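Local atomic coordinates of CYTH domain-containing protein (Pyrococcus horikoshii, PDB entry 2DC4), a protein that is of unknown function but belongs to the CYTH family, so it probably binds a phosphorylated or triphosphate-bearing substrate within its antiparallel beta barrel. Residues A[137-140]-A[141-145]; A[12-15]-A[16-20]; A[115-118]-A[119-122]; A[128-132]-A[133-137]. One frame throughout, in Å; residues are numbered along the deposited sequence.

In the fold
All four contacts are local, on an eight-stranded antiparallel barrel of the CYTH family. Interaction 1 lies within helix 133-146; interaction 4 is the loop that leads into it and its first turn. They share Lys137, and their centres are 10 Å apart. Ile140 CD1 packs on Val128 CG1 at 3.7 Å, joining the end of strand 121-128 to the middle of the helix. Interaction 2 is on helix 11-21, its centre 16 Å from that of interaction 1. Interaction 3 is the turn of hairpin 110-117/121-128. It meets interaction 2 where Arg116 NH1 comes within 3.9 Å of Glu12 OE1, a weak ion pair. Interactions 3 and 4 sit on opposite sides of the chain's centre, 27 Å apart.

Interaction 1 of 4, residues A[137-140]-A[141-145]; sequences KKII and WDVAR
Trp141 follows Lys137 by one turn of helix 133-146, which packs against the outside of the CYTH barrel. Its backbone N donates to Lys137 O at 2.9 Å, and its side chain stays close to the same oxygen. CB lies near both Lys137 O and the carbonyl carbon of Ile140. A chi1 of -81° keeps CG beside the backbone N, on the side of Lys137 O. CD1 then approaches Lys137 O to 3.2 Å, with the oxygen at the ring edge and near its plane. Further out the indole leaves this turn. It meets Phe7 edge-to-face and touches Glu151 and Val154. Lys137 sends its own NZ elsewhere, to a salt bridge with Glu68.

The i to i+4 pattern repeats in Asp142 to Lys138, Val143 to Ile139 and Ala144 to Ile140. Ile140 and Ala144 turn to strands 2-8 and 121-128. Ile139 CG2 and Val143 CG2 approach loosely, at 4.5 Å, and both side chains pack on strand 110-117.

The polar side has Asp142 OD1 in a salt bridge with Arg145 NH2 at 2.6 Å. Water 1 donates to Lys138 O at 2.9 Å, gives a weak bond to Asp142 OD1, and accepts from Arg145 NH1 at the guanidinium edge.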
loop_
_atom_site.group_PDB
_atom_site.type_symbol
_atom_site.label_atom_id
_atom_site.label_comp_id
_atom_site.label_asym_id
_atom_site.label_seq_id
_atom_site.Cartn_x
_atom_site.Cartn_y
_atom_site.Cartn_z
ATOM N N LYS A 137 -8.736 -18.232 23.520
ATOM C CA LYS A 137 -8.286 -19.590 23.241
ATOM C C LYS A 137 -9.253 -20.608 23.827
ATOM O O LYS A 137 -9.442 -21.680 23.261
ATOM C CB LYS A 137 -6.875 -19.815 23.788
ATOM C CG LYS A 137 -5.812 -19.026 23.044
ATOM C CD LYS A 137 -4.406 -19.507 23.372
ATOM C CE LYS A 137 -3.373 -18.765 22.540
ATOM N NZ LYS A 137 -1.999 -19.310 22.728
ATOM N N LYS A 138 -9.871 -20.274 24.957
ATOM C CA LYS A 138 -10.831 -21.178 25.584
ATOM C C LYS A 138 -12.051 -21.327 24.681
ATOM O O LYS A 138 -12.631 -22.412 24.565
ATOM C CB LYS A 138 -11.261 -20.639 26.952
ATOM C CG LYS A 138 -10.139 -20.563 27.977
ATOM C CD LYS A 138 -10.652 -20.032 29.310
ATOM C CE LYS A 138 -9.556 -20.031 30.366
ATOM N NZ LYS A 138 -10.073 -19.610 31.698
ATOM N N ILE A 139 -12.438 -20.233 24.035
ATOM C CA ILE A 139 -13.586 -20.264 23.141
ATOM C C ILE A 139 -13.252 -21.096 21.909
ATOM O O ILE A 139 -14.058 -21.908 21.457
ATOM C CB ILE A 139 -13.991 -18.844 22.695
ATOM C CG1 ILE A 139 -14.523 -18.057 23.894
ATOM C CG2 ILE A 139 -15.045 -18.922 21.598
ATOM C CD1 ILE A 139 -14.847 -16.607 23.577
ATOM N N ILE A 140 -12.057 -20.885 21.371
ATOM C CA ILE A 140 -11.622 -21.624 20.194
ATOM C C ILE A 140 -11.622 -23.115 20.484
ATOM O O ILE A 140 -12.095 -23.905 19.674
ATOM C CB ILE A 140 -10.213 -21.185 19.745
ATOM C CG1 ILE A 140 -10.301 -19.796 19.103
ATOM C CG2 ILE A 140 -9.621 -22.207 18.767
ATOM C CD1 ILE A 140 -8.976 -19.197 18.704
ATOM N N TRP A 141 -11.107 -23.502 21.646
ATOM C CA TRP A 141 -11.077 -24.923 21.968
ATOM C C TRP A 141 -12.449 -25.544 22.235
ATOM O O TRP A 141 -12.659 -26.718 21.941
ATOM C CB TRP A 141 -10.091 -25.187 23.110
ATOM C CG TRP A 141 -8.698 -25.257 22.569
ATOM C CD1 TRP A 141 -7.745 -24.277 22.604
ATOM C CD2 TRP A 141 -8.155 -26.316 21.772
ATOM N NE1 TRP A 141 -6.647 -24.658 21.867
ATOM C CE2 TRP A 141 -6.873 -25.905 21.347
ATOM C CE3 TRP A 141 -8.634 -27.569 21.372
ATOM C CZ2 TRP A 141 -6.058 -26.707 20.539
ATOM C CZ3 TRP A 141 -7.823 -28.369 20.565
ATOM C CH2 TRP A 141 -6.550 -27.929 20.160
ATOM N N ASP A 142 -13.395 -24.770 22.762
ATOM C CA ASP A 142 -14.731 -25.317 22.980
ATOM C C ASP A 142 -15.344 -25.614 21.611
ATOM O O ASP A 142 -16.025 -26.626 21.419
ATOM C CB ASP A 142 -15.621 -24.326 23.739
ATOM C CG ASP A 142 -15.335 -24.309 25.225
ATOM O OD1 ASP A 142 -14.999 -25.377 25.778
ATOM O OD2 ASP A 142 -15.464 -23.231 25.844
ATOM N N VAL A 143 -15.099 -24.716 20.659
ATOM C CA VAL A 143 -15.604 -24.885 19.302
ATOM C C VAL A 143 -14.890 -26.056 18.622
ATOM O O VAL A 143 -15.523 -26.888 17.979
ATOM C CB VAL A 143 -15.373 -23.610 18.453
ATOM C CG1 VAL A 143 -15.815 -23.851 17.014
ATOM C CG2 VAL A 143 -16.127 -22.446 19.059
ATOM N N ALA A 144 -13.573 -26.122 18.774
ATOM C CA ALA A 144 -12.799 -27.194 18.155
ATOM C C ALA A 144 -13.300 -28.573 18.594
ATOM O O ALA A 144 -13.504 -29.458 17.764
ATOM C CB ALA A 144 -11.320 -27.043 18.505
ATOM N N ARG A 145 -13.486 -28.750 19.897
ATOM C CA ARG A 145 -13.959 -30.029 20.422
ATOM C C ARG A 145 -15.362 -30.358 19.924
ATOM O O ARG A 145 -15.715 -31.527 19.725
ATOM C CB ARG A 145 -13.922 -30.014 21.953
ATOM C CG ARG A 145 -12.518 -29.784 22.520
ATOM C CD ARG A 145 -12.409 -30.220 23.978
ATOM N NE ARG A 145 -13.274 -29.458 24.878
ATOM C CZ ARG A 145 -12.971 -28.273 25.399
ATOM N NH1 ARG A 145 -11.812 -27.691 25.123
ATOM N NH2 ARG A 145 -13.836 -27.663 26.194
HETATM O O HOH W 1 -12.079 -24.737 26.146
#

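Interaction 2 of 4, residues A[12-15]-A[16-20]; sequences EDIK and RKIEG
Lys15 and Glu19, one turn apart on helix 11-21, are joined by a short salt bridge. Lys15 NZ donates to Glu19 OE2 at 2.6 Å, on the syn lone pair of that oxygen. The lysine chain is extended as far as CE and then bends at chi4 (-65°), which swings NZ back to the carboxylate. OE2 also sits 3.3 Å from Lys15 CG, where the two chains cross at a slant. The same lysine chain rests on Trp103, Tyr105 and Leu114 of the barrel. With an alanine in place of Lys15, Glu19 would probably lose its ammonium partner and be free to turn, and these three residues would lose part of their cover.

The second charged pair is looser. Asp13 and Arg16 lie side by side, and OD1 of Asp13 is 3.7 Å from NH1 of Arg16, a long salt bridge. The carboxylate and guanidinium planes are 74° apart. Arg16 bends at chi3, and Glu12 O lies 3.8 Å above the plane of its guanidinium, near the rim of one face.

Backbone bonds join Arg16, Lys17, Ile18 and Glu19 to the carbonyls of Glu12, Asp13, Ile14 and Lys15. The shortest is Ile18 N to Ile14 O, at 2.8 Å.

The apolar contact is on the buried side. Ile14 CG1 meets Ile18 CD1 at 4.2 Å, and Ile18 CG1 passes 3.2 Å from Ile14 O. Both isoleucines pack on Leu124. Isoleucines inward, Lys15 along the flank and the other charged residues outward make this an amphipathic helix laid on the outside of a CYTH barrel.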
loop_
_atom_site.group_PDB
_atom_site.type_symbol
_atom_site.label_atom_id
_atom_site.label_comp_id
_atom_site.label_asym_id
_atom_site.label_seq_id
_atom_site.Cartn_x
_atom_site.Cartn_y
_atom_site.Cartn_z
ATOM N N GLU A 12 -13.871 -32.232 3.256
ATOM C CA GLU A 12 -15.271 -32.613 3.183
ATOM C C GLU A 12 -15.920 -32.887 4.537
ATOM O O GLU A 12 -17.030 -32.430 4.800
ATOM C CB GLU A 12 -15.437 -33.834 2.269
ATOM C CG GLU A 12 -15.123 -33.568 0.796
ATOM C CD GLU A 12 -13.633 -33.534 0.486
ATOM O OE1 GLU A 12 -13.277 -33.220 -0.675
ATOM O OE2 GLU A 12 -12.816 -33.826 1.391
ATOM N N ASP A 13 -15.225 -33.623 5.396
ATOM C CA ASP A 13 -15.763 -33.956 6.709
ATOM C C ASP A 13 -15.979 -32.731 7.595
ATOM O O ASP A 13 -17.050 -32.556 8.174
ATOM C CB ASP A 13 -14.834 -34.943 7.428
ATOM C CG ASP A 13 -14.604 -36.218 6.633
ATOM O OD1 ASP A 13 -15.591 -36.801 6.136
ATOM O OD2 ASP A 13 -13.435 -36.646 6.511
ATOM N N ILE A 14 -14.967 -31.875 7.689
ATOM C CA ILE A 14 -15.077 -30.695 8.538
ATOM C C ILE A 14 -16.062 -29.655 8.001
ATOM O O ILE A 14 -16.715 -28.957 8.778
ATOM C CB ILE A 14 -13.692 -30.054 8.770
ATOM C CG1 ILE A 14 -13.717 -29.235 10.063
ATOM C CG2 ILE A 14 -13.297 -29.186 7.585
ATOM C CD1 ILE A 14 -13.854 -30.087 11.318
ATOM N N LYS A 15 -16.175 -29.554 6.679
ATOM C CA LYS A 15 -17.109 -28.609 6.076
ATOM C C LYS A 15 -18.507 -29.026 6.526
ATOM O O LYS A 15 -19.320 -28.195 6.933
ATOM C CB LYS A 15 -17.007 -28.655 4.546
ATOM C CG LYS A 15 -17.963 -27.717 3.814
ATOM C CD LYS A 15 -17.679 -27.709 2.318
ATOM C CE LYS A 15 -18.603 -26.761 1.562
ATOM N NZ LYS A 15 -20.032 -27.185 1.603
ATOM N N ARG A 16 -18.767 -30.328 6.465
ATOM C CA ARG A 16 -20.049 -30.877 6.884
ATOM C C ARG A 16 -20.313 -30.574 8.362
ATOM O O ARG A 16 -21.420 -30.189 8.733
ATOM C CB ARG A 16 -20.074 -32.392 6.643
ATOM C CG ARG A 16 -21.370 -33.064 7.063
ATOM C CD ARG A 16 -21.430 -34.535 6.648
ATOM N NE ARG A 16 -20.575 -34.846 5.504
ATOM C CZ ARG A 16 -19.538 -35.676 5.548
ATOM N NH1 ARG A 16 -19.218 -36.287 6.683
ATOM N NH2 ARG A 16 -18.819 -35.900 4.455
ATOM N N LYS A 17 -19.295 -30.746 9.203
ATOM C CA LYS A 17 -19.445 -30.482 10.633
ATOM C C LYS A 17 -19.717 -29.012 10.922
ATOM O O LYS A 17 -20.584 -28.683 11.725
ATOM C CB LYS A 17 -18.193 -30.913 11.403
ATOM C CG LYS A 17 -17.977 -32.415 11.487
ATOM C CD LYS A 17 -19.017 -33.101 12.367
ATOM C CE LYS A 17 -18.771 -32.852 13.851
ATOM N NZ LYS A 17 -19.651 -33.717 14.692
ATOM N N ILE A 18 -18.968 -28.127 10.272
ATOM C CA ILE A 18 -19.149 -26.697 10.484
ATOM C C ILE A 18 -20.568 -26.280 10.107
ATOM O O ILE A 18 -21.202 -25.490 10.809
ATOM C CB ILE A 18 -18.122 -25.892 9.657
ATOM C CG1 ILE A 18 -16.728 -26.070 10.266
ATOM C CG2 ILE A 18 -18.505 -24.411 9.623
ATOM C CD1 ILE A 18 -15.602 -25.569 9.383
ATOM N N GLU A 19 -21.065 -26.827 9.005
ATOM C CA GLU A 19 -22.416 -26.520 8.552
ATOM C C GLU A 19 -23.444 -27.124 9.500
ATOM O O GLU A 19 -24.468 -26.507 9.787
ATOM C CB GLU A 19 -22.623 -27.043 7.130
ATOM C CG GLU A 19 -22.025 -26.129 6.071
ATOM C CD GLU A 19 -22.058 -26.723 4.682
ATOM O OE1 GLU A 19 -23.086 -27.328 4.310
ATOM O OE2 GLU A 19 -21.057 -26.568 3.953
ATOM N N GLY A 20 -23.162 -28.328 9.990
ATOM C CA GLY A 20 -24.071 -28.981 10.915
ATOM C C GLY A 20 -24.135 -28.219 12.226
ATOM O O GLY A 20 -25.077 -28.370 13.005
#

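Interaction 3 of 4, residues A[115-118]-A[119-122]; sequences NRVE and KAGD
Val117 O accepts two hydrogen bonds from consecutive residues, Ala120 N at 3.1 Å and Gly121 N at 3.0 Å. Gly121 N lies in the carbonyl plane, while Ala120 N sits well above it. Both residues therefore face Val117, which makes a classic beta bulge. Val117 N returns a bond to Gly121 O at 2.8 Å. At the backbone angles of Gly121, with phi at 129°, a side chain would jam against the carbonyl oxygen of Ala120.

The bulge lies at the end of the hairpin of strands 110-117 and 121-128 in the CYTH barrel, next to the closing turn. The bond from Ala120 N spans a turn through Glu118 and Lys119, whose backbone angles are close to those of type II. Lys119 takes the left-handed position. Across the turn Val117 CG1 packs on Ala120 CB at 3.6 Å.

Arg116 and Asp122 form the antiparallel non-hydrogen-bonded pair, with both side chains on the face opposite Val117. Arg116 bends at chi2 and chi3 and grips the carboxylate side-on with two nitrogens. NE gives a nearly straight bond to Asp122 OD1 at 3.0 Å, and NH2 reaches OD2 at 3.1 Å. OD1 lies in the guanidinium plane, but NE meets it from 47° above the carboxylate plane. The two flat groups are turned 50° against each other. The guanidinium also makes a cation-pi contact with Phe11. On the backbone, Asp122 CA makes a CA-H...O contact of 3.2 Å with Asn115 O. The amide of Asn115 turns elsewhere, its OD1 accepting from Arg102 NE and its ND2 donating to Tyr159 OH.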
loop_
_atom_site.group_PDB
_atom_site.type_symbol
_atom_site.label_atom_id
_atom_site.label_comp_id
_atom_site.label_asym_id
_atom_site.label_seq_id
_atom_site.Cartn_x
_atom_site.Cartn_y
_atom_site.Cartn_z
ATOM N N ASN A 115 -9.415 -23.746 4.582
ATOM C CA ASN A 115 -8.509 -23.533 3.465
ATOM C C ASN A 115 -8.012 -24.748 2.712
ATOM O O ASN A 115 -7.536 -25.708 3.316
ATOM C CB ASN A 115 -7.279 -22.778 3.953
ATOM C CG ASN A 115 -7.630 -21.487 4.644
ATOM O OD1 ASN A 115 -8.237 -20.603 4.047
ATOM N ND2 ASN A 115 -7.252 -21.371 5.913
ATOM N N ARG A 116 -8.109 -24.690 1.386
ATOM C CA ARG A 116 -7.572 -25.754 0.545
ATOM C C ARG A 116 -6.346 -25.060 -0.038
ATOM O O ARG A 116 -6.452 -24.261 -0.968
ATOM C CB ARG A 116 -8.573 -26.148 -0.543
ATOM C CG ARG A 116 -9.931 -26.516 0.024
ATOM C CD ARG A 116 -10.632 -27.577 -0.795
ATOM N NE ARG A 116 -10.067 -28.899 -0.554
ATOM C CZ ARG A 116 -10.527 -30.018 -1.104
ATOM N NH1 ARG A 116 -11.559 -29.971 -1.935
ATOM N NH2 ARG A 116 -9.970 -31.183 -0.803
ATOM N N VAL A 117 -5.189 -25.359 0.542
ATOM C CA VAL A 117 -3.918 -24.704 0.180
ATOM C C VAL A 117 -3.098 -25.502 -0.837
ATOM O O VAL A 117 -2.691 -26.641 -0.614
ATOM C CB VAL A 117 -3.073 -24.515 1.440
ATOM C CG1 VAL A 117 -1.835 -23.688 1.091
ATOM C CG2 VAL A 117 -3.864 -23.801 2.510
ATOM N N GLU A 118 -2.872 -24.862 -2.013
ATOM C CA GLU A 118 -2.033 -25.477 -3.040
ATOM C C GLU A 118 -0.650 -25.881 -2.475
ATOM O O GLU A 118 0.004 -25.134 -1.755
ATOM C CB GLU A 118 -1.892 -24.490 -4.223
ATOM C CG GLU A 118 -3.162 -24.419 -5.095
ATOM C CD GLU A 118 -2.900 -23.663 -6.393
ATOM O OE1 GLU A 118 -3.825 -23.036 -6.900
ATOM O OE2 GLU A 118 -1.803 -23.781 -6.948
ATOM N N LYS A 119 -0.257 -27.153 -2.759
ATOM C CA LYS A 119 1.061 -27.661 -2.337
ATOM C C LYS A 119 1.234 -27.748 -0.812
ATOM O O LYS A 119 2.340 -27.807 -0.297
ATOM C CB LYS A 119 2.142 -26.742 -2.917
ATOM C CG LYS A 119 2.135 -26.729 -4.448
ATOM C CD LYS A 119 3.230 -25.855 -5.051
ATOM C CE LYS A 119 3.143 -25.801 -6.576
ATOM N NZ LYS A 119 4.171 -24.889 -7.091
ATOM N N ALA A 120 0.135 -27.796 -0.065
ATOM C CA ALA A 120 0.231 -27.920 1.388
ATOM C C ALA A 120 -0.831 -28.853 1.961
ATOM O O ALA A 120 -0.524 -29.709 2.790
ATOM C CB ALA A 120 0.133 -26.549 2.043
ATOM N N GLY A 121 -2.075 -28.691 1.519
ATOM C CA GLY A 121 -3.149 -29.535 2.011
ATOM C C GLY A 121 -4.344 -28.738 2.502
ATOM O O GLY A 121 -4.466 -27.553 2.194
ATOM N N ASP A 122 -5.218 -29.377 3.275
ATOM C CA ASP A 122 -6.406 -28.697 3.787
ATOM C C ASP A 122 -6.278 -28.365 5.267
ATOM O O ASP A 122 -5.899 -29.207 6.082
ATOM C CB ASP A 122 -7.648 -29.553 3.536
ATOM C CG ASP A 122 -7.843 -29.869 2.063
ATOM O OD1 ASP A 122 -7.690 -28.949 1.235
ATOM O OD2 ASP A 122 -8.153 -31.033 1.730
#

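Interaction 4 of 4, residues A[128-132]-A[133-137]; sequences VITSN and PEEGK
Gly136 N donates to Asn132 O at 3.0 Å, the i to i+4 bond that closes the first turn of helix 133-146. Asn132 is the N-cap. Its CG is anti to the backbone N (chi1 171°), which brings the amide over the start of the helix. There OD1 takes a weak capping bond from Glu134 N at 3.2 Å. On the other branch ND2 sits close against Glu135 CB, also at 3.2 Å. The planes of the Asn132 amide and the Glu135 carboxylate are turned 72° apart. Pro133 takes the first helical position, where it has no N-H to satisfy.

Thr130 lies beside the turn. Its CG2 lies 4.1 Å from Glu135 OE2, and its OG1 is near Gly136 CA. OG1 donates to Ile129 O at 2.6 Å, coming from above the carbonyl plane, and this bond, though poorly directed, probably helps to hold the rotation of the side chain. With an alanine at Thr130, Ile129 O would probably lose this donor, and Gly136 and Glu135 would lose a packing surface.

Val128 ends strand 121-128 and packs under the helix. Its CG1 stands between the backbone N and the carbonyl carbon (chi1 64°) and meets Gly136 O at 3.5 Å. It is also 3.7 Å from Gly136 CA. Gly136 has no side chain, and the helix backbone comes close to the strand end here. Pro133 also rests on Met1 and Ile3. The capping amide oxygen and the nearby acidic groups of Glu134 and Glu135 probably suit the positive end of the helix dipole.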
loop_
_atom_site.group_PDB
_atom_site.type_symbol
_atom_site.label_atom_id
_atom_site.label_comp_id
_atom_site.label_asym_id
_atom_site.label_seq_id
_atom_site.Cartn_x
_atom_site.Cartn_y
_atom_site.Cartn_z
ATOM N N VAL A 128 -10.984 -16.062 16.751
ATOM C CA VAL A 128 -11.940 -15.436 17.653
ATOM C C VAL A 128 -11.525 -14.002 17.925
ATOM O O VAL A 128 -10.342 -13.667 17.876
ATOM C CB VAL A 128 -12.031 -16.205 18.997
ATOM C CG1 VAL A 128 -10.705 -16.141 19.721
ATOM C CG2 VAL A 128 -13.143 -15.626 19.863
ATOM N N ILE A 129 -12.509 -13.151 18.191
ATOM C CA ILE A 129 -12.245 -11.752 18.501
ATOM C C ILE A 129 -12.432 -11.589 20.007
ATOM O O ILE A 129 -13.509 -11.866 20.531
ATOM C CB ILE A 129 -13.229 -10.825 17.763
ATOM C CG1 ILE A 129 -13.099 -11.030 16.252
ATOM C CG2 ILE A 129 -12.954 -9.372 18.131
ATOM C CD1 ILE A 129 -14.113 -10.246 15.438
ATOM N N THR A 130 -11.382 -11.159 20.700
ATOM C CA THR A 130 -11.449 -10.983 22.150
ATOM C C THR A 130 -10.349 -10.061 22.672
ATOM O O THR A 130 -9.266 -9.970 22.092
ATOM C CB THR A 130 -11.341 -12.349 22.878
ATOM O OG1 THR A 130 -12.446 -13.181 22.504
ATOM C CG2 THR A 130 -11.352 -12.163 24.388
ATOM N N SER A 131 -10.639 -9.370 23.771
ATOM C CA SER A 131 -9.670 -8.468 24.380
ATOM C C SER A 131 -8.742 -9.274 25.274
ATOM O O SER A 131 -7.638 -8.836 25.597
ATOM C CB SER A 131 -10.384 -7.397 25.210
ATOM O OG SER A 131 -11.211 -6.583 24.398
ATOM N N ASN A 132 -9.198 -10.460 25.664
ATOM C CA ASN A 132 -8.417 -11.338 26.526
ATOM C C ASN A 132 -8.012 -12.614 25.794
ATOM O O ASN A 132 -8.833 -13.504 25.582
ATOM C CB ASN A 132 -9.220 -11.689 27.779
ATOM C CG ASN A 132 -8.554 -12.763 28.618
ATOM O OD1 ASN A 132 -7.334 -12.929 28.581
ATOM N ND2 ASN A 132 -9.352 -13.490 29.391
ATOM N N PRO A 133 -6.732 -12.716 25.402
ATOM C CA PRO A 133 -6.199 -13.880 24.688
ATOM C C PRO A 133 -6.562 -15.229 25.311
ATOM O O PRO A 133 -6.940 -16.161 24.606
ATOM C CB PRO A 133 -4.695 -13.623 24.695
ATOM C CG PRO A 133 -4.627 -12.134 24.593
ATOM C CD PRO A 133 -5.682 -11.698 25.591
ATOM N N GLU A 134 -6.448 -15.327 26.632
ATOM C CA GLU A 134 -6.761 -16.570 27.335
ATOM C C GLU A 134 -8.206 -17.017 27.139
ATOM O O GLU A 134 -8.470 -18.185 26.849
ATOM C CB GLU A 134 -6.470 -16.412 28.827
ATOM C CG GLU A 134 -5.025 -16.063 29.140
ATOM C CD GLU A 134 -4.049 -17.114 28.647
ATOM O OE1 GLU A 134 -3.956 -17.315 27.416
ATOM O OE2 GLU A 134 -3.376 -17.741 29.490
ATOM N N GLU A 135 -9.139 -16.087 27.310
ATOM C CA GLU A 135 -10.557 -16.385 27.146
ATOM C C GLU A 135 -10.835 -16.738 25.690
ATOM O O GLU A 135 -11.704 -17.558 25.392
ATOM C CB GLU A 135 -11.398 -15.170 27.552
ATOM C CG GLU A 135 -12.894 -15.331 27.341
ATOM C CD GLU A 135 -13.681 -14.096 27.754
ATOM O OE1 GLU A 135 -13.638 -13.728 28.947
ATOM O OE2 GLU A 135 -14.345 -13.492 26.885
ATOM N N GLY A 136 -10.089 -16.110 24.789
ATOM C CA GLY A 136 -10.269 -16.369 23.373
ATOM C C GLY A 136 -9.883 -17.791 23.019
ATOM O O GLY A 136 -10.610 -18.483 22.303
ATOM N N LYS A 137 -8.736 -18.232 23.520
ATOM C CA LYS A 137 -8.286 -19.590 23.241
ATOM C C LYS A 137 -9.253 -20.608 23.827
ATOM O O LYS A 137 -9.442 -21.680 23.261
ATOM C CB LYS A 137 -6.875 -19.815 23.788
ATOM C CG LYS A 137 -5.812 -19.026 23.044
ATOM C CD LYS A 137 -4.406 -19.507 23.372
ATOM C CE LYS A 137 -3.373 -18.765 22.540
ATOM N NZ LYS A 137 -1.999 -19.310 22.728
#